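Local coordinates for protein probable 2-oxoacid ferredoxin oxidoreductase, alpha chain (Thermoplasma acidophilum, PDB 3JU3) that probably belongs to an enzyme that oxidatively decarboxylates 2-oxoacids to acyl-CoA while reducing ferredoxin, this fragment of its alpha subunit holding core domain II, at residues Ala14-Lys25 / Gly39-Met49. Numbering follows the deposited sequence.
Sequences ADITFVTWGSQK and GISANLLYLKM
Thr17 and Asn43 join strands 16-21 and 42-47 through their side chains: the hydroxyl OG1 of Thr17 donates to a lone pair of Asn43 OD1 at 2.7 Å, in the carbonyl plane. Asn43 reaches it because its CG sits between backbone N and carbonyl carbon (chi1 57°), an amide suiting this buried place since ND2 donates to Glu11 O and to a water that also bonds Thr17 OG1. Just before the strands, Ser41 and Asp15 interlock, Asp15 N giving to Ser41 OG (3.0 Å) and Ser41 N to Asp15 OD2 (3.0 Å). Small Ala42 leaves room for Phe18, whose CE2 lies 3.9 Å from Ala42 CB, both against helix 25-37. At the other end the Tyr46 ring carries the aliphatic chain of Lys25 across one face, CD 3.6 Å from the centroid in a CH-pi contact. Replacing Tyr46 by an alanine is likely to strip the face from under the Lys25 chain and set it free to swing. The selenium of Met49, a selenomethionine, lies at the Trp21 ring edge in a Met-aromatic contact, 3.7 Å from Trp21 CZ3. Thr17, Phe18 and Val19 continue the sheet into a second subunit. Backbone-bonded in parallel, strands 16-21 and 42-47 form with helix 25-37 a beta-alpha-beta crossover.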
loop_
_atom_site.group_PDB
_atom_site.type_symbol
_atom_site.label_atom_id
_atom_site.label_comp_id
_atom_site.label_asym_id
_atom_site.label_seq_id
_atom_site.Cartn_x
_atom_site.Cartn_y
_atom_site.Cartn_z
ATOM N N ALA A 14 20.067 0.097 24.851
ATOM C CA ALA A 14 19.687 1.424 24.362
ATOM C C ALA A 14 18.467 1.893 25.090
ATOM O O ALA A 14 17.722 1.084 25.604
ATOM C CB ALA A 14 19.424 1.388 22.872
ATOM N N ASP A 15 18.289 3.198 25.168
ATOM C CA ASP A 15 17.104 3.791 25.751
ATOM C C ASP A 15 15.801 3.300 25.082
ATOM O O ASP A 15 14.799 3.104 25.757
ATOM C CB ASP A 15 17.190 5.316 25.647
ATOM C CG ASP A 15 18.338 5.903 26.494
ATOM O OD1 ASP A 15 18.580 5.432 27.618
ATOM O OD2 ASP A 15 19.025 6.825 26.017
ATOM N N ILE A 16 15.836 3.167 23.751
ATOM C CA ILE A 16 14.696 2.767 22.907
ATOM C C ILE A 16 15.146 1.630 21.979
ATOM O O ILE A 16 16.209 1.727 21.335
ATOM C CB ILE A 16 14.209 3.934 22.001
ATOM C CG1 ILE A 16 13.614 5.081 22.849
ATOM C CG2 ILE A 16 13.163 3.404 20.945
ATOM C CD1 ILE A 16 13.530 6.445 22.132
ATOM N N THR A 17 14.328 0.575 21.881
ATOM C CA THR A 17 14.539 -0.454 20.879
ATOM C C THR A 17 13.381 -0.424 19.885
ATOM O O THR A 17 12.248 -0.833 20.199
ATOM C CB THR A 17 14.626 -1.843 21.576
ATOM O OG1 THR A 17 15.822 -1.873 22.352
ATOM C CG2 THR A 17 14.641 -3.037 20.556
ATOM N N PHE A 18 13.652 0.091 18.703
ATOM C CA PHE A 18 12.678 0.069 17.614
ATOM C C PHE A 18 12.622 -1.349 17.044
ATOM O O PHE A 18 13.620 -2.065 17.067
ATOM C CB PHE A 18 13.088 1.039 16.502
ATOM C CG PHE A 18 12.967 2.498 16.877
ATOM C CD1 PHE A 18 11.716 3.086 16.976
ATOM C CD2 PHE A 18 14.107 3.285 17.115
ATOM C CE1 PHE A 18 11.584 4.453 17.303
ATOM C CE2 PHE A 18 13.978 4.661 17.467
ATOM C CZ PHE A 18 12.742 5.225 17.544
ATOM N N VAL A 19 11.441 -1.763 16.560
ATOM C CA VAL A 19 11.292 -3.025 15.823
ATOM C C VAL A 19 10.575 -2.680 14.532
ATOM O O VAL A 19 9.539 -1.990 14.564
ATOM C CB VAL A 19 10.445 -4.040 16.580
ATOM C CG1 VAL A 19 10.419 -5.410 15.821
ATOM C CG2 VAL A 19 10.966 -4.242 17.969
ATOM N N THR A 20 11.113 -3.138 13.402
ATOM C CA THR A 20 10.402 -3.023 12.162
ATOM C C THR A 20 10.884 -4.077 11.158
ATOM O O THR A 20 11.742 -4.923 11.482
ATOM C CB THR A 20 10.460 -1.567 11.583
ATOM O OG1 THR A 20 9.297 -1.329 10.752
ATOM C CG2 THR A 20 11.741 -1.347 10.751
ATOM N N TRP A 21 10.310 -4.023 9.967
ATOM C CA TRP A 21 10.616 -4.928 8.881
ATOM C C TRP A 21 10.317 -4.083 7.644
ATOM O O TRP A 21 9.673 -3.037 7.721
ATOM C CB TRP A 21 9.710 -6.178 8.932
ATOM C CG TRP A 21 8.241 -5.830 8.758
ATOM C CD1 TRP A 21 7.389 -5.304 9.705
ATOM C CD2 TRP A 21 7.494 -5.890 7.548
ATOM N NE1 TRP A 21 6.153 -5.079 9.152
ATOM C CE2 TRP A 21 6.196 -5.436 7.831
ATOM C CE3 TRP A 21 7.793 -6.321 6.247
ATOM C CZ2 TRP A 21 5.190 -5.400 6.867
ATOM C CZ3 TRP A 21 6.796 -6.284 5.292
ATOM C CH2 TRP A 21 5.511 -5.799 5.603
ATOM N N GLY A 22 10.758 -4.547 6.496
ATOM C CA GLY A 22 10.343 -3.913 5.256
ATOM C C GLY A 22 10.771 -2.480 5.115
ATOM O O GLY A 22 11.897 -2.126 5.442
ATOM N N SER A 23 9.841 -1.639 4.647
ATOM C CA SER A 23 10.222 -0.354 4.084
ATOM C C SER A 23 10.620 0.734 5.116
ATOM O O SER A 23 11.302 1.699 4.752
ATOM C CB SER A 23 9.102 0.160 3.173
ATOM O OG SER A 23 8.017 0.597 3.989
ATOM N N GLN A 24 10.219 0.580 6.381
ATOM C CA GLN A 24 10.457 1.644 7.382
ATOM C C GLN A 24 11.859 1.558 7.992
ATOM O O GLN A 24 12.250 2.393 8.846
ATOM C CB GLN A 24 9.382 1.607 8.474
ATOM C CG GLN A 24 8.011 2.010 7.968
ATOM C CD GLN A 24 8.059 3.365 7.237
ATOM O OE1 GLN A 24 7.850 3.425 6.038
ATOM N NE2 GLN A 24 8.376 4.430 7.960
ATOM N N LYS A 25 12.658 0.605 7.499
ATOM C CA LYS A 25 14.009 0.437 8.039
ATOM C C LYS A 25 14.745 1.754 7.961
ATOM O O LYS A 25 15.306 2.206 8.963
ATOM C CB LYS A 25 14.833 -0.658 7.346
ATOM C CG LYS A 25 16.210 -0.750 7.937
ATOM C CD LYS A 25 17.071 -1.894 7.416
ATOM C CE LYS A 25 18.013 -1.419 6.321
ATOM N NZ LYS A 25 19.027 -2.456 5.951
ATOM N N GLY A 39 21.355 13.091 22.942
ATOM C CA GLY A 39 21.868 12.164 23.966
ATOM C C GLY A 39 20.972 10.984 24.283
ATOM O O GLY A 39 21.107 10.360 25.366
ATOM N N ILE A 40 20.114 10.619 23.319
ATOM C CA ILE A 40 19.256 9.446 23.492
ATOM C C ILE A 40 19.740 8.300 22.620
ATOM O O ILE A 40 19.931 8.483 21.428
ATOM C CB ILE A 40 17.816 9.752 23.149
ATOM C CG1 ILE A 40 17.264 10.768 24.146
ATOM C CG2 ILE A 40 16.987 8.478 23.164
ATOM C CD1 ILE A 40 15.948 11.384 23.699
ATOM N N SER A 41 19.936 7.128 23.215
ATOM C CA SER A 41 20.405 5.977 22.433
ATOM C C SER A 41 19.243 5.101 21.965
ATOM O O SER A 41 18.237 4.954 22.642
ATOM C CB SER A 41 21.418 5.142 23.226
ATOM O OG SER A 41 20.796 4.666 24.405
ATOM N N ALA A 42 19.398 4.479 20.805
ATOM C CA ALA A 42 18.310 3.671 20.291
ATOM C C ALA A 42 18.955 2.605 19.445
ATOM O O ALA A 42 20.019 2.843 18.837
ATOM C CB ALA A 42 17.335 4.533 19.503
ATOM N N ASN A 43 18.360 1.418 19.433
ATOM C CA ASN A 43 18.814 0.404 18.506
ATOM C C ASN A 43 17.602 -0.087 17.687
ATOM O O ASN A 43 16.476 0.398 17.899
ATOM C CB ASN A 43 19.602 -0.720 19.228
ATOM C CG ASN A 43 18.797 -1.392 20.347
ATOM O OD1 ASN A 43 17.577 -1.270 20.393
ATOM N ND2 ASN A 43 19.478 -2.094 21.250
ATOM N N LEU A 44 17.825 -0.976 16.713
ATOM C CA LEU A 44 16.737 -1.407 15.822
ATOM C C LEU A 44 16.804 -2.915 15.666
ATOM O O LEU A 44 17.822 -3.449 15.198
ATOM C CB LEU A 44 16.805 -0.710 14.437
ATOM C CG LEU A 44 15.901 -1.342 13.345
ATOM C CD1 LEU A 44 14.415 -1.280 13.699
ATOM C CD2 LEU A 44 16.115 -0.730 11.976
ATOM N N LEU A 45 15.738 -3.603 16.084
ATOM C CA LEU A 45 15.626 -5.030 15.806
ATOM C C LEU A 45 14.900 -5.083 14.470
ATOM O O LEU A 45 13.763 -4.677 14.369
ATOM C CB LEU A 45 14.850 -5.757 16.898
ATOM C CG LEU A 45 14.363 -7.185 16.640
ATOM C CD1 LEU A 45 15.562 -8.042 16.499
ATOM C CD2 LEU A 45 13.509 -7.693 17.840
ATOM N N TYR A 46 15.592 -5.567 13.455
ATOM C CA TYR A 46 15.073 -5.582 12.099
ATOM C C TYR A 46 14.782 -7.031 11.725
ATOM O O TYR A 46 15.683 -7.871 11.726
ATOM C CB TYR A 46 16.127 -4.997 11.167
ATOM C CG TYR A 46 15.742 -4.974 9.731
ATOM C CD1 TYR A 46 14.673 -4.219 9.277
ATOM C CD2 TYR A 46 16.461 -5.710 8.814
ATOM C CE1 TYR A 46 14.342 -4.222 7.950
ATOM C CE2 TYR A 46 16.135 -5.733 7.529
ATOM C CZ TYR A 46 15.091 -4.991 7.092
ATOM O OH TYR A 46 14.847 -5.029 5.753
ATOM N N LEU A 47 13.520 -7.303 11.402
ATOM C CA LEU A 47 13.122 -8.635 10.966
ATOM C C LEU A 47 13.232 -8.707 9.445
ATOM O O LEU A 47 12.651 -7.888 8.723
ATOM C CB LEU A 47 11.704 -8.947 11.427
ATOM C CG LEU A 47 11.521 -8.702 12.938
ATOM C CD1 LEU A 47 10.076 -8.932 13.425
ATOM C CD2 LEU A 47 12.539 -9.512 13.803
ATOM N N LYS A 48 14.009 -9.667 8.979
ATOM C CA LYS A 48 14.226 -9.852 7.558
ATOM C C LYS A 48 13.108 -10.734 6.960
ATOM O O LYS A 48 12.718 -11.753 7.529
ATOM C CB LYS A 48 15.578 -10.540 7.355
ATOM C CG LYS A 48 16.712 -9.714 7.875
ATOM C CD LYS A 48 17.998 -10.381 7.490
ATOM C CE LYS A 48 19.164 -9.608 7.952
ATOM N NZ LYS A 48 20.329 -10.466 7.664
HETATM N N MSE A 49 12.632 -10.353 5.794
HETATM C CA MSE A 49 11.511 -11.046 5.162
HETATM C C MSE A 49 11.897 -12.392 4.543
HETATM O O MSE A 49 11.376 -13.428 4.944
HETATM C CB MSE A 49 10.859 -10.157 4.117
HETATM C CG MSE A 49 9.919 -9.126 4.718
HETATM SE SE MSE A 49 9.439 -7.876 3.313
HETATM C CE MSE A 49 11.277 -7.832 2.546
HETATM O O HOH W 1 17.779 -3.197 23.528
HETATM O O HOH W 2 12.358 -6.985 6.387
#